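KauB (Pseudomonas aeruginosa PAO1, PDB 6B4R) probably oxidises aminoaldehydes and other aldehydes to the corresponding acids with a nicotinamide dinucleotide coenzyme, as a member of the aldehyde dehydrogenase family. Local coordinates at residues A[60-65]-A[218-223]; A[122-127]-A[169-174]; A[129-134]-A[178-183]; A[136-141]-A[479-484]; A[289-294]-A[327-332]. All blocks are in the same frame, centred on the assembly; numbering follows the deposited sequence.

Contact 1. Residues A[60-65]-A[218-223]; sequences EQAVKV and NVLPGY
Ala62 and Leu220 form the apolar half of a contact in which helix 56-72 packs against the end of strand 217-219, in the parallel part of the sheet that forms the Rossmann-like coenzyme-binding domain of aldehyde dehydrogenases. The methyl of Ala62 meets one branch of the leucine, with CB of Ala62 3.7 Å from CD1 of Leu220. The leucine stretches out to reach it: its CG stands beside the backbone N, and a fully extended second torsion (chi2 180°) carries CD1 across to the helix. Both residues also rest on Ile189 of the adjacent strand 187-191, so a small apolar cluster fills the space between helix and sheet.

The second meeting is between unlike groups. Val65, one turn further along the helix, turns CG1 anti to its backbone N (chi1 167°), and this branch approaches Asn218 OD1 at 4.0 Å. It is van der Waals contact beside an amide whose polar needs are met elsewhere: OD1 is hydrogen-bonded to the backbone N of Asn25, and ND2 makes a weak bond to the Gly215 carbonyl. Held from two ends, the Asn218 amide can sit buried next to a hydrocarbon branch.

Backbone bonds hold the sheet side of the contact in place. Asn218 and Leu220 pair with residues of strand 187-191, whereas Val219 pairs with Phe23. The two backbones are nearest at the start of 218-223, where the CA atoms of Ala62 and Asn218 are 7.0 Å apart.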
# COMPACT_ATOMS: atom_id res chain seq x y z
N GLU A 60 -19.73 19.35 -28.11
CA GLU A 60 -19.19 18.48 -29.15
C GLU A 60 -17.80 18.94 -29.59
O GLU A 60 -16.89 18.13 -29.76
CB GLU A 60 -20.14 18.45 -30.36
CG GLU A 60 -19.56 17.77 -31.60
CD GLU A 60 -19.35 16.27 -31.42
OE1 GLU A 60 -18.29 15.87 -30.90
OE2 GLU A 60 -20.25 15.50 -31.81
N GLN A 61 -17.64 20.25 -29.75
CA GLN A 61 -16.36 20.81 -30.18
C GLN A 61 -15.29 20.65 -29.11
O GLN A 61 -14.14 20.30 -29.41
CB GLN A 61 -16.53 22.28 -30.56
CG GLN A 61 -15.24 22.94 -31.05
CD GLN A 61 -14.66 22.26 -32.27
OE1 GLN A 61 -15.40 21.72 -33.10
NE2 GLN A 61 -13.34 22.28 -32.38
N ALA A 62 -15.66 20.90 -27.86
CA ALA A 62 -14.73 20.78 -26.74
C ALA A 62 -14.26 19.34 -26.54
O ALA A 62 -13.08 19.10 -26.24
CB ALA A 62 -15.36 21.32 -25.46
N VAL A 63 -15.17 18.39 -26.70
CA VAL A 63 -14.83 16.98 -26.56
C VAL A 63 -13.83 16.53 -27.63
O VAL A 63 -12.84 15.86 -27.32
CB VAL A 63 -16.08 16.07 -26.59
CG1 VAL A 63 -15.68 14.61 -26.72
CG2 VAL A 63 -16.91 16.29 -25.33
N LYS A 64 -14.09 16.92 -28.87
CA LYS A 64 -13.18 16.62 -29.98
C LYS A 64 -11.79 17.17 -29.71
O LYS A 64 -10.79 16.49 -29.91
CB LYS A 64 -13.73 17.18 -31.30
CG LYS A 64 -14.94 16.43 -31.84
CD LYS A 64 -15.41 17.04 -33.16
CE LYS A 64 -16.63 16.29 -33.70
NZ LYS A 64 -17.15 16.91 -34.95
N VAL A 65 -11.75 18.42 -29.24
CA VAL A 65 -10.50 19.06 -28.87
C VAL A 65 -9.81 18.33 -27.72
O VAL A 65 -8.61 18.03 -27.78
CB VAL A 65 -10.73 20.54 -28.48
CG1 VAL A 65 -9.51 21.11 -27.79
CG2 VAL A 65 -11.10 21.36 -29.71
N ASN A 218 -10.30 22.64 -20.68
CA ASN A 218 -11.28 23.52 -21.32
C ASN A 218 -12.40 23.92 -20.36
O ASN A 218 -12.74 23.18 -19.45
CB ASN A 218 -11.86 22.84 -22.57
CG ASN A 218 -10.78 22.37 -23.52
OD1 ASN A 218 -10.35 23.11 -24.41
ND2 ASN A 218 -10.32 21.14 -23.34
N VAL A 219 -12.95 25.11 -20.57
CA VAL A 219 -14.01 25.62 -19.70
C VAL A 219 -15.22 26.08 -20.50
O VAL A 219 -15.13 27.01 -21.30
CB VAL A 219 -13.50 26.77 -18.81
CG1 VAL A 219 -14.65 27.38 -18.02
CG2 VAL A 219 -12.41 26.29 -17.87
N LEU A 220 -16.36 25.43 -20.27
CA LEU A 220 -17.60 25.77 -20.96
C LEU A 220 -18.67 26.27 -20.00
O LEU A 220 -19.36 25.48 -19.37
CB LEU A 220 -18.15 24.56 -21.72
CG LEU A 220 -17.39 24.04 -22.93
CD1 LEU A 220 -18.12 22.84 -23.51
CD2 LEU A 220 -17.23 25.13 -23.98
N PRO A 221 -18.80 27.60 -19.88
CA PRO A 221 -19.85 28.17 -19.03
C PRO A 221 -21.22 28.04 -19.69
O PRO A 221 -21.31 27.93 -20.91
CB PRO A 221 -19.45 29.64 -18.92
CG PRO A 221 -18.68 29.92 -20.17
CD PRO A 221 -17.96 28.64 -20.50
N GLY A 222 -22.28 28.02 -18.88
CA GLY A 222 -23.63 27.85 -19.39
C GLY A 222 -24.54 27.16 -18.39
O GLY A 222 -24.21 27.05 -17.21
N TYR A 223 -25.68 26.68 -18.87
CA TYR A 223 -26.66 26.04 -18.00
C TYR A 223 -26.46 24.53 -17.96
O TYR A 223 -25.92 23.93 -18.89
CB TYR A 223 -28.09 26.38 -18.43
CG TYR A 223 -28.39 27.86 -18.39
CD1 TYR A 223 -28.80 28.48 -17.22
CD2 TYR A 223 -28.25 28.64 -19.53
CE1 TYR A 223 -29.08 29.83 -17.19
CE2 TYR A 223 -28.52 30.00 -19.50
CZ TYR A 223 -28.93 30.59 -18.33
OH TYR A 223 -29.20 31.93 -18.30

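Contact 2. Residues A[122-127]-A[169-174]; sequences ASAANS and FPLLMS
A nearly parallel helix pair beside the ligand pocket brings Ala124 of helix 113-133 against Leu171 and Leu172 at the start of helix 170-183. The short helical segments run 14° apart in direction, with 8.4 Å between their axes. Such close approach depends on the small residue at the crossing: the CA atoms of Ala124 and Leu172 are only 4.6 Å apart.

The two leucines embrace the Ala124 methyl. Leu171 offers its branch point, CG lying 3.9 Å from Ala124 CB. Leu172 starts out beside the neighbouring helix rather than at it, but with CG anti to the backbone N (chi1 -177°) and chi2 of 59°, CD1 comes back across the gap. There it lies over the backbone between Ser123 and Ala124.

Around this apolar seam, the hydroxyl of Ser123 is hydrogen-bonded to the carbonyl of Ile119, one turn back in its own helix. The bound polyether touches Phe169 and Met173 from the same helix start, while the side chain of Leu172 is about 4 Å from it, so the helix packing lies directly behind residues that line the pocket. At the seam itself, Leu172 CD1 is 3.5 Å from Ala124 N and 3.7 Å from Ser123 CB.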
# COMPACT_ATOMS: atom_id res chain seq x y z
N ALA A 122 -6.50 29.90 -1.13
CA ALA A 122 -5.38 29.24 -0.46
C ALA A 122 -5.53 27.72 -0.47
O ALA A 122 -4.57 27.00 -0.73
CB ALA A 122 -5.23 29.76 0.96
N SER A 123 -6.74 27.24 -0.20
CA SER A 123 -7.01 25.81 -0.20
C SER A 123 -6.99 25.23 -1.61
O SER A 123 -6.51 24.11 -1.82
CB SER A 123 -8.36 25.50 0.46
OG SER A 123 -8.40 25.96 1.79
N ALA A 124 -7.51 25.99 -2.56
CA ALA A 124 -7.56 25.54 -3.95
C ALA A 124 -6.16 25.40 -4.53
O ALA A 124 -5.86 24.43 -5.23
CB ALA A 124 -8.40 26.50 -4.79
N ALA A 125 -5.30 26.37 -4.23
CA ALA A 125 -3.91 26.30 -4.65
C ALA A 125 -3.20 25.11 -4.00
O ALA A 125 -2.45 24.38 -4.66
CB ALA A 125 -3.19 27.60 -4.31
N ASN A 126 -3.44 24.91 -2.70
CA ASN A 126 -2.83 23.79 -1.99
C ASN A 126 -3.34 22.44 -2.49
O ASN A 126 -2.60 21.46 -2.49
CB ASN A 126 -3.07 23.93 -0.48
CG ASN A 126 -2.50 22.76 0.30
OD1 ASN A 126 -1.29 22.61 0.44
ND2 ASN A 126 -3.39 21.91 0.82
N SER A 127 -4.59 22.40 -2.91
CA SER A 127 -5.18 21.17 -3.45
C SER A 127 -4.53 20.76 -4.76
O SER A 127 -4.29 19.58 -5.00
CB SER A 127 -6.69 21.35 -3.65
OG SER A 127 -7.26 20.18 -4.21
N PHE A 169 -18.63 26.55 -3.65
CA PHE A 169 -17.17 26.65 -3.61
C PHE A 169 -16.60 26.50 -5.02
O PHE A 169 -15.90 25.53 -5.30
CB PHE A 169 -16.57 25.59 -2.69
CG PHE A 169 -16.89 25.78 -1.24
CD1 PHE A 169 -16.10 26.60 -0.44
CD2 PHE A 169 -17.97 25.14 -0.65
CE1 PHE A 169 -16.39 26.78 0.90
CE2 PHE A 169 -18.26 25.31 0.69
CZ PHE A 169 -17.47 26.14 1.47
N PRO A 170 -16.88 27.47 -5.91
CA PRO A 170 -16.58 27.38 -7.34
C PRO A 170 -15.12 27.05 -7.65
O PRO A 170 -14.86 26.12 -8.42
CB PRO A 170 -16.92 28.78 -7.86
CG PRO A 170 -17.89 29.33 -6.87
CD PRO A 170 -17.45 28.78 -5.55
N LEU A 171 -14.19 27.79 -7.06
CA LEU A 171 -12.77 27.56 -7.33
C LEU A 171 -12.23 26.32 -6.62
O LEU A 171 -11.53 25.51 -7.23
CB LEU A 171 -11.94 28.79 -6.95
CG LEU A 171 -10.43 28.72 -7.23
CD1 LEU A 171 -10.17 28.45 -8.71
CD2 LEU A 171 -9.74 29.99 -6.79
N LEU A 172 -12.57 26.16 -5.35
CA LEU A 172 -12.09 25.04 -4.55
C LEU A 172 -12.56 23.69 -5.08
O LEU A 172 -11.76 22.75 -5.20
CB LEU A 172 -12.49 25.20 -3.08
CG LEU A 172 -11.98 24.11 -2.14
CD1 LEU A 172 -10.46 24.06 -2.18
CD2 LEU A 172 -12.48 24.31 -0.72
N MET A 173 -13.85 23.58 -5.38
CA MET A 173 -14.41 22.35 -5.92
C MET A 173 -13.80 22.05 -7.29
O MET A 173 -13.60 20.89 -7.65
CB MET A 173 -15.94 22.43 -6.05
CG MET A 173 -16.68 22.50 -4.72
SD MET A 173 -16.36 21.11 -3.63
CE MET A 173 -15.25 21.86 -2.44
N SER A 174 -13.52 23.10 -8.05
CA SER A 174 -12.89 22.94 -9.35
C SER A 174 -11.53 22.28 -9.21
O SER A 174 -11.19 21.37 -9.96
CB SER A 174 -12.75 24.29 -10.05
OG SER A 174 -14.02 24.88 -10.27

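Contact 3. Residues A[129-134]-A[178-183]; sequences RWSAEA and LGPALA
Ser131 turns its OG beside its own backbone N, opposite the carbonyl carbon (chi1 -58°), which lays the side chain along the start of Pro180 while CB faces Gly179. The pair continues the packing of helix 113-133 on helix 170-183, the latter one of the helices that cover the Rossmann-like sheet. Over these segments the axes cross at -30° with a closest approach of 8.4 Å.

Small residues make the approach possible. Gly179 presents bare backbone, and Ser131 CB settles on it, 3.7 Å from Gly179 C and 3.9 Å from Gly179 CA. One residue on, Ser131 OG lies 3.8 Å from Pro180 CD. The hydroxyl is occupied in its own helix, where it is hydrogen-bonded to the Ser127 carbonyl; toward the proline it makes van der Waals contact alone. Pro180 has no N-H to give to the preceding turn, and the helix kinks at this point.

The other faces of the two helices tie the seam to the rest of the protein. Leu178, Ala181 and Leu182 lie on Val188 of strand 187-191, and Ala132 packs on Met87 and Ile88 of helix 80-96. Trp130 and Glu133 instead face another chain of the assembly, where Trp130 makes a cation-pi contact and Glu133 forms salt bridges with basic side chains of that other chain. Back at the seam, one turn beyond Gly179, the Ala183 methyl completes the contact from the side of the carbonyl, its CB 3.9 Å from Ser131 O.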
# COMPACT_ATOMS: atom_id res chain seq x y z
N ARG A 129 -1.46 21.81 -5.66
CA ARG A 129 -0.08 21.54 -5.29
C ARG A 129 0.09 20.15 -4.69
O ARG A 129 1.00 19.42 -5.06
CB ARG A 129 0.44 22.61 -4.31
CG ARG A 129 1.89 22.42 -3.91
CD ARG A 129 2.37 23.52 -2.96
NE ARG A 129 2.59 24.78 -3.66
CZ ARG A 129 1.77 25.83 -3.60
NH1 ARG A 129 0.67 25.77 -2.86
NH2 ARG A 129 2.06 26.93 -4.27
N TRP A 130 -0.80 19.79 -3.77
CA TRP A 130 -0.76 18.49 -3.10
C TRP A 130 -0.91 17.35 -4.11
O TRP A 130 -0.13 16.39 -4.10
CB TRP A 130 -1.87 18.41 -2.05
CG TRP A 130 -1.73 17.29 -1.06
CD1 TRP A 130 -1.13 17.36 0.17
CD2 TRP A 130 -2.20 15.94 -1.19
NE1 TRP A 130 -1.20 16.14 0.80
CE2 TRP A 130 -1.85 15.25 -0.01
CE3 TRP A 130 -2.89 15.25 -2.20
CZ2 TRP A 130 -2.16 13.91 0.19
CZ3 TRP A 130 -3.20 13.92 -2.00
CH2 TRP A 130 -2.83 13.26 -0.81
N SER A 131 -1.91 17.46 -4.99
CA SER A 131 -2.15 16.45 -6.01
C SER A 131 -0.97 16.33 -6.97
O SER A 131 -0.69 15.25 -7.48
CB SER A 131 -3.43 16.77 -6.79
OG SER A 131 -4.55 16.86 -5.93
N ALA A 132 -0.29 17.45 -7.20
CA ALA A 132 0.90 17.46 -8.05
C ALA A 132 2.05 16.73 -7.38
O ALA A 132 2.73 15.91 -8.00
CB ALA A 132 1.30 18.90 -8.36
N GLU A 133 2.27 17.03 -6.10
CA GLU A 133 3.35 16.41 -5.33
C GLU A 133 3.19 14.90 -5.21
O GLU A 133 4.17 14.18 -5.05
CB GLU A 133 3.40 17.01 -3.92
CG GLU A 133 3.74 18.49 -3.87
CD GLU A 133 3.51 19.09 -2.50
OE1 GLU A 133 2.91 18.41 -1.65
OE2 GLU A 133 3.93 20.25 -2.28
N ALA A 134 1.95 14.43 -5.30
CA ALA A 134 1.65 13.02 -5.05
C ALA A 134 1.81 12.14 -6.29
O ALA A 134 1.81 10.91 -6.17
CB ALA A 134 0.24 12.88 -4.50
N LEU A 178 -9.85 19.08 -10.75
CA LEU A 178 -8.75 19.35 -11.67
C LEU A 178 -7.42 18.77 -11.20
O LEU A 178 -6.62 18.32 -12.01
CB LEU A 178 -8.59 20.85 -11.90
CG LEU A 178 -9.62 21.50 -12.81
CD1 LEU A 178 -9.43 23.01 -12.83
CD2 LEU A 178 -9.50 20.93 -14.21
N GLY A 179 -7.19 18.81 -9.89
CA GLY A 179 -5.97 18.30 -9.30
C GLY A 179 -5.64 16.88 -9.72
O GLY A 179 -4.72 16.66 -10.50
N PRO A 180 -6.41 15.90 -9.22
CA PRO A 180 -6.18 14.48 -9.54
C PRO A 180 -6.41 14.15 -11.01
O PRO A 180 -5.73 13.28 -11.55
CB PRO A 180 -7.21 13.75 -8.66
CG PRO A 180 -8.25 14.78 -8.34
CD PRO A 180 -7.50 16.07 -8.24
N ALA A 181 -7.36 14.83 -11.66
CA ALA A 181 -7.67 14.54 -13.06
C ALA A 181 -6.52 14.91 -14.00
O ALA A 181 -6.13 14.11 -14.85
CB ALA A 181 -8.96 15.24 -13.48
N LEU A 182 -5.99 16.12 -13.84
CA LEU A 182 -4.87 16.57 -14.66
C LEU A 182 -3.58 15.86 -14.26
O LEU A 182 -2.71 15.63 -15.10
CB LEU A 182 -4.70 18.09 -14.58
CG LEU A 182 -5.82 18.95 -15.17
CD1 LEU A 182 -5.65 20.40 -14.76
CD2 LEU A 182 -5.86 18.81 -16.69
N ALA A 183 -3.46 15.52 -12.98
CA ALA A 183 -2.27 14.83 -12.48
C ALA A 183 -2.12 13.45 -13.11
O ALA A 183 -1.00 12.99 -13.33
CB ALA A 183 -2.33 14.71 -10.96

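Contact 4. Residues A[136-141]-A[479-484]; sequences DKIYDE and KSLHAF. With EDO (1,2-ethanediol), chain F.
A small apolar pocket beside the intersubunit strand 140-142 takes up Ile138, whose end is received by Leu481 and Phe484 of the loop that leads into strand 488-496. Ile138 reaches in with an extended CG1 branch (chi2 175°). Its CD1 stands over the middle of the Phe484 ring, 4.0 Å from the centroid and 8° off the ring normal, a CH-pi contact made squarely on the face. The same methyl touches Leu481 CD2 at 4.1 Å, the two side chains running alongside in opposite senses.

The loop carrying the pocket is shaped by an ST turn: Ser480 OG accepts from His482 N at 3.2 Å. Leu481 N, from the residue between the two, donates to O1 of a 1,2-ethanediol molecule at 2.9 Å (N-H...O angle 152°). The diol, probably from the crystallisation liquor, lies with C1 over one face of the His482 imidazole and is also bound by another protein chain.

Just past Ile138, Asp140 pairs antiparallel with a strand of the second subunit, which extends the sheet beyond this chain. Such pairing is characteristic of the oligomerisation region of aldehyde dehydrogenases.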
# COMPACT_ATOMS: atom_id res chain seq x y z
N ASP A 136 4.25 11.23 -8.39
CA ASP A 136 5.33 10.24 -8.47
C ASP A 136 5.61 9.56 -7.13
O ASP A 136 6.66 8.95 -6.95
CB ASP A 136 6.61 10.88 -9.02
CG ASP A 136 7.02 12.12 -8.26
OD1 ASP A 136 6.18 12.68 -7.52
OD2 ASP A 136 8.18 12.55 -8.42
N LYS A 137 4.66 9.65 -6.21
CA LYS A 137 4.78 8.97 -4.92
C LYS A 137 3.88 7.74 -4.91
O LYS A 137 3.97 6.90 -4.02
CB LYS A 137 4.41 9.90 -3.76
CG LYS A 137 5.12 11.25 -3.79
CD LYS A 137 6.63 11.08 -3.86
CE LYS A 137 7.34 12.43 -3.80
NZ LYS A 137 6.89 13.34 -4.89
N ILE A 138 3.01 7.65 -5.91
CA ILE A 138 2.08 6.53 -6.04
C ILE A 138 2.72 5.39 -6.82
O ILE A 138 3.30 5.60 -7.87
CB ILE A 138 0.78 6.96 -6.74
CG1 ILE A 138 0.11 8.10 -5.97
CG2 ILE A 138 -0.17 5.78 -6.87
CD1 ILE A 138 -1.12 8.66 -6.65
N TYR A 139 2.59 4.18 -6.28
CA TYR A 139 3.16 3.00 -6.92
C TYR A 139 2.08 2.02 -7.35
O TYR A 139 1.16 1.72 -6.58
CB TYR A 139 4.13 2.30 -5.96
CG TYR A 139 5.44 3.03 -5.77
CD1 TYR A 139 6.58 2.63 -6.44
CD2 TYR A 139 5.54 4.12 -4.91
CE1 TYR A 139 7.79 3.29 -6.27
CE2 TYR A 139 6.74 4.78 -4.73
CZ TYR A 139 7.86 4.36 -5.42
OH TYR A 139 9.05 5.02 -5.25
N ASP A 140 2.18 1.52 -8.58
CA ASP A 140 1.31 0.44 -9.04
C ASP A 140 1.80 -0.90 -8.49
O ASP A 140 2.73 -0.94 -7.69
CB ASP A 140 1.20 0.42 -10.56
CG ASP A 140 0.40 1.60 -11.10
OD1 ASP A 140 -0.43 2.14 -10.35
OD2 ASP A 140 0.61 1.98 -12.28
N GLU A 141 1.19 -1.99 -8.93
CA GLU A 141 1.41 -3.28 -8.27
C GLU A 141 2.07 -4.34 -9.14
O GLU A 141 1.96 -4.33 -10.37
CB GLU A 141 0.08 -3.80 -7.72
CG GLU A 141 -0.64 -2.82 -6.81
CD GLU A 141 -2.08 -3.22 -6.52
OE1 GLU A 141 -2.69 -3.91 -7.36
OE2 GLU A 141 -2.60 -2.85 -5.45
N LYS A 479 -10.18 14.50 -2.75
CA LYS A 479 -8.97 14.61 -1.94
C LYS A 479 -8.31 13.25 -1.67
O LYS A 479 -8.81 12.21 -2.10
CB LYS A 479 -9.23 15.37 -0.63
CG LYS A 479 -9.82 16.76 -0.84
CD LYS A 479 -9.85 17.54 0.47
CE LYS A 479 -10.73 16.87 1.51
NZ LYS A 479 -10.55 17.46 2.86
N SER A 480 -7.18 13.27 -0.96
CA SER A 480 -6.35 12.08 -0.72
C SER A 480 -5.89 11.44 -2.02
O SER A 480 -6.11 11.98 -3.11
CB SER A 480 -7.08 11.06 0.16
OG SER A 480 -8.12 10.41 -0.56
N LEU A 481 -5.24 10.28 -1.92
CA LEU A 481 -4.80 9.56 -3.11
C LEU A 481 -5.95 8.77 -3.73
O LEU A 481 -5.85 8.29 -4.86
CB LEU A 481 -3.62 8.64 -2.80
CG LEU A 481 -2.41 9.25 -2.08
CD1 LEU A 481 -1.41 8.16 -1.73
CD2 LEU A 481 -1.76 10.32 -2.93
N HIS A 482 -7.04 8.64 -2.97
CA HIS A 482 -8.22 7.92 -3.44
C HIS A 482 -8.91 8.66 -4.59
O HIS A 482 -9.59 8.05 -5.41
CB HIS A 482 -9.21 7.70 -2.29
CG HIS A 482 -8.73 6.71 -1.27
ND1 HIS A 482 -8.40 5.41 -1.59
CD2 HIS A 482 -8.54 6.83 0.06
CE1 HIS A 482 -8.02 4.77 -0.50
NE2 HIS A 482 -8.09 5.61 0.52
N ALA A 483 -8.73 9.98 -4.63
CA ALA A 483 -9.33 10.80 -5.67
C ALA A 483 -8.83 10.41 -7.06
O ALA A 483 -9.56 10.49 -8.04
CB ALA A 483 -9.07 12.28 -5.40
N PHE A 484 -7.57 9.98 -7.13
CA PHE A 484 -6.93 9.61 -8.39
C PHE A 484 -7.62 8.42 -9.07
O PHE A 484 -7.60 8.30 -10.29
CB PHE A 484 -5.46 9.27 -8.17
CG PHE A 484 -4.61 10.45 -7.79
CD1 PHE A 484 -3.82 11.10 -8.73
CD2 PHE A 484 -4.58 10.91 -6.48
CE1 PHE A 484 -3.04 12.18 -8.38
CE2 PHE A 484 -3.80 11.99 -6.12
CZ PHE A 484 -3.02 12.63 -7.08
C1 EDO F . -5.29 7.04 -0.14
O1 EDO F . -4.86 8.35 0.25
C2 EDO F . -4.10 6.12 -0.41
O2 EDO F . -4.56 4.93 -1.06

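Contact 5. Residues A[289-294]-A[327-332]; sequences AAAGAI and KGWKPG
Trp329 lays its indole against the turn of helix 283-295 formed by Ala291 and Gly292, and the whole contact between the two segments is this one large side chain meeting two small residues. CG of the tryptophan stands beside the backbone N, and chi2 of 84° sets the ring plane steeply across the line of the side chain. In that pose the carbonyl O of Ala291 lies over one face of the indole.

Gly292 comes to the ring obliquely. Its CA is nearest Trp329 CZ2, at 3.6 Å, and the approach extends past the ring fusion at CE2 toward NE1. The bare CA of the glycine allows the ring to come up to the helix backbone itself. Ala291 adds its methyl near the pyrrole part, with CB 4.3 Å from Trp329 NE1, and also touches Ala325 and Leu326 of helix 315-326.

The loop is held by bonds at the residues just before and after the tryptophan. Asn340 accepts from Lys330 N and donates to the Gly328 carbonyl, while Lys330 NZ reaches back to Lys327 O at 2.7 Å, coming from above the carbonyl plane.

Helix 283-295 connects the parallel neighbours 273-276 and 307-311. The indole thus covers the helix of a beta-alpha-beta crossover in the alpha/beta catalytic domain of this family.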
# COMPACT_ATOMS: atom_id res chain seq x y z
N ALA A 289 -18.27 25.85 17.70
CA ALA A 289 -18.17 25.02 16.50
C ALA A 289 -19.53 24.75 15.89
O ALA A 289 -19.67 24.72 14.66
CB ALA A 289 -17.47 23.71 16.83
N ALA A 290 -20.54 24.56 16.73
CA ALA A 290 -21.90 24.30 16.27
C ALA A 290 -22.45 25.49 15.50
O ALA A 290 -23.03 25.33 14.42
CB ALA A 290 -22.81 23.96 17.44
N ALA A 291 -22.27 26.68 16.05
CA ALA A 291 -22.72 27.91 15.40
C ALA A 291 -22.01 28.10 14.07
O ALA A 291 -22.62 28.43 13.06
CB ALA A 291 -22.49 29.10 16.31
N GLY A 292 -20.69 27.87 14.08
CA GLY A 292 -19.89 27.99 12.87
C GLY A 292 -20.24 26.94 11.84
O GLY A 292 -20.08 27.16 10.64
N ALA A 293 -20.74 25.80 12.30
CA ALA A 293 -21.07 24.69 11.40
C ALA A 293 -22.30 24.98 10.54
O ALA A 293 -22.58 24.25 9.59
CB ALA A 293 -21.27 23.41 12.18
N ILE A 294 -23.02 26.05 10.86
CA ILE A 294 -24.24 26.39 10.13
C ILE A 294 -24.19 27.81 9.55
O ILE A 294 -24.92 28.13 8.62
CB ILE A 294 -25.50 26.22 11.01
CG1 ILE A 294 -26.77 26.19 10.14
CG2 ILE A 294 -25.57 27.32 12.06
CD1 ILE A 294 -26.77 25.10 9.09
N LYS A 327 -24.36 34.99 17.46
CA LYS A 327 -24.37 36.45 17.34
C LYS A 327 -23.11 36.97 16.68
O LYS A 327 -23.12 38.02 16.02
CB LYS A 327 -24.54 37.09 18.72
CG LYS A 327 -25.85 36.76 19.42
CD LYS A 327 -25.93 37.45 20.77
CE LYS A 327 -27.25 37.16 21.46
NZ LYS A 327 -27.34 37.87 22.76
N GLY A 328 -22.00 36.25 16.84
CA GLY A 328 -20.74 36.64 16.25
C GLY A 328 -20.75 36.54 14.73
O GLY A 328 -19.89 37.10 14.06
N TRP A 329 -21.73 35.81 14.20
CA TRP A 329 -21.87 35.66 12.75
C TRP A 329 -22.93 36.61 12.21
O TRP A 329 -24.12 36.30 12.24
CB TRP A 329 -22.21 34.21 12.40
CG TRP A 329 -21.16 33.23 12.84
CD1 TRP A 329 -21.02 32.67 14.07
CD2 TRP A 329 -20.09 32.71 12.04
NE1 TRP A 329 -19.94 31.82 14.10
CE2 TRP A 329 -19.35 31.83 12.86
CE3 TRP A 329 -19.69 32.89 10.71
CZ2 TRP A 329 -18.23 31.14 12.39
CZ3 TRP A 329 -18.58 32.20 10.25
CH2 TRP A 329 -17.86 31.34 11.09
N LYS A 330 -22.49 37.75 11.70
CA LYS A 330 -23.39 38.80 11.21
C LYS A 330 -23.32 38.95 9.70
O LYS A 330 -22.23 39.11 9.14
CB LYS A 330 -23.05 40.14 11.87
CG LYS A 330 -23.07 40.14 13.38
CD LYS A 330 -22.61 41.49 13.93
CE LYS A 330 -22.78 41.57 15.44
NZ LYS A 330 -21.99 40.52 16.14
N PRO A 331 -24.48 38.92 9.03
CA PRO A 331 -24.54 39.21 7.59
C PRO A 331 -24.10 40.64 7.32
O PRO A 331 -24.55 41.55 8.02
CB PRO A 331 -26.02 39.03 7.26
CG PRO A 331 -26.55 38.12 8.33
CD PRO A 331 -25.78 38.48 9.56
N GLY A 332 -23.24 40.84 6.33
CA GLY A 332 -22.76 42.17 6.00
C GLY A 332 -22.19 42.25 4.59
O GLY A 332 -22.20 41.27 3.86

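Overall arrangement
Contacts 1 to 4 gather in the coenzyme-binding half of the chain; contact 5 lies across the chain's centre, beside the second sheet, its centre about 39 Å from that of contact 1. Contacts 2 and 3, centres about 12 Å apart, are successive levels of one seam between helix 113-133 and helix 170-183. Contact 3 touches contact 4, centres about 10 Å apart, where Phe484 CZ packs on Ser131 O. Contacts 1 and 4 reach the same sheet, centres about 28 Å apart. Contact 1 encloses contacts 2 and 3 along the chain, contact 4 spans contact 5, and the segments of contacts 2, 3 and 4 alternate. Contacts 2-4 thus link the pocket region to the intersubunit strand.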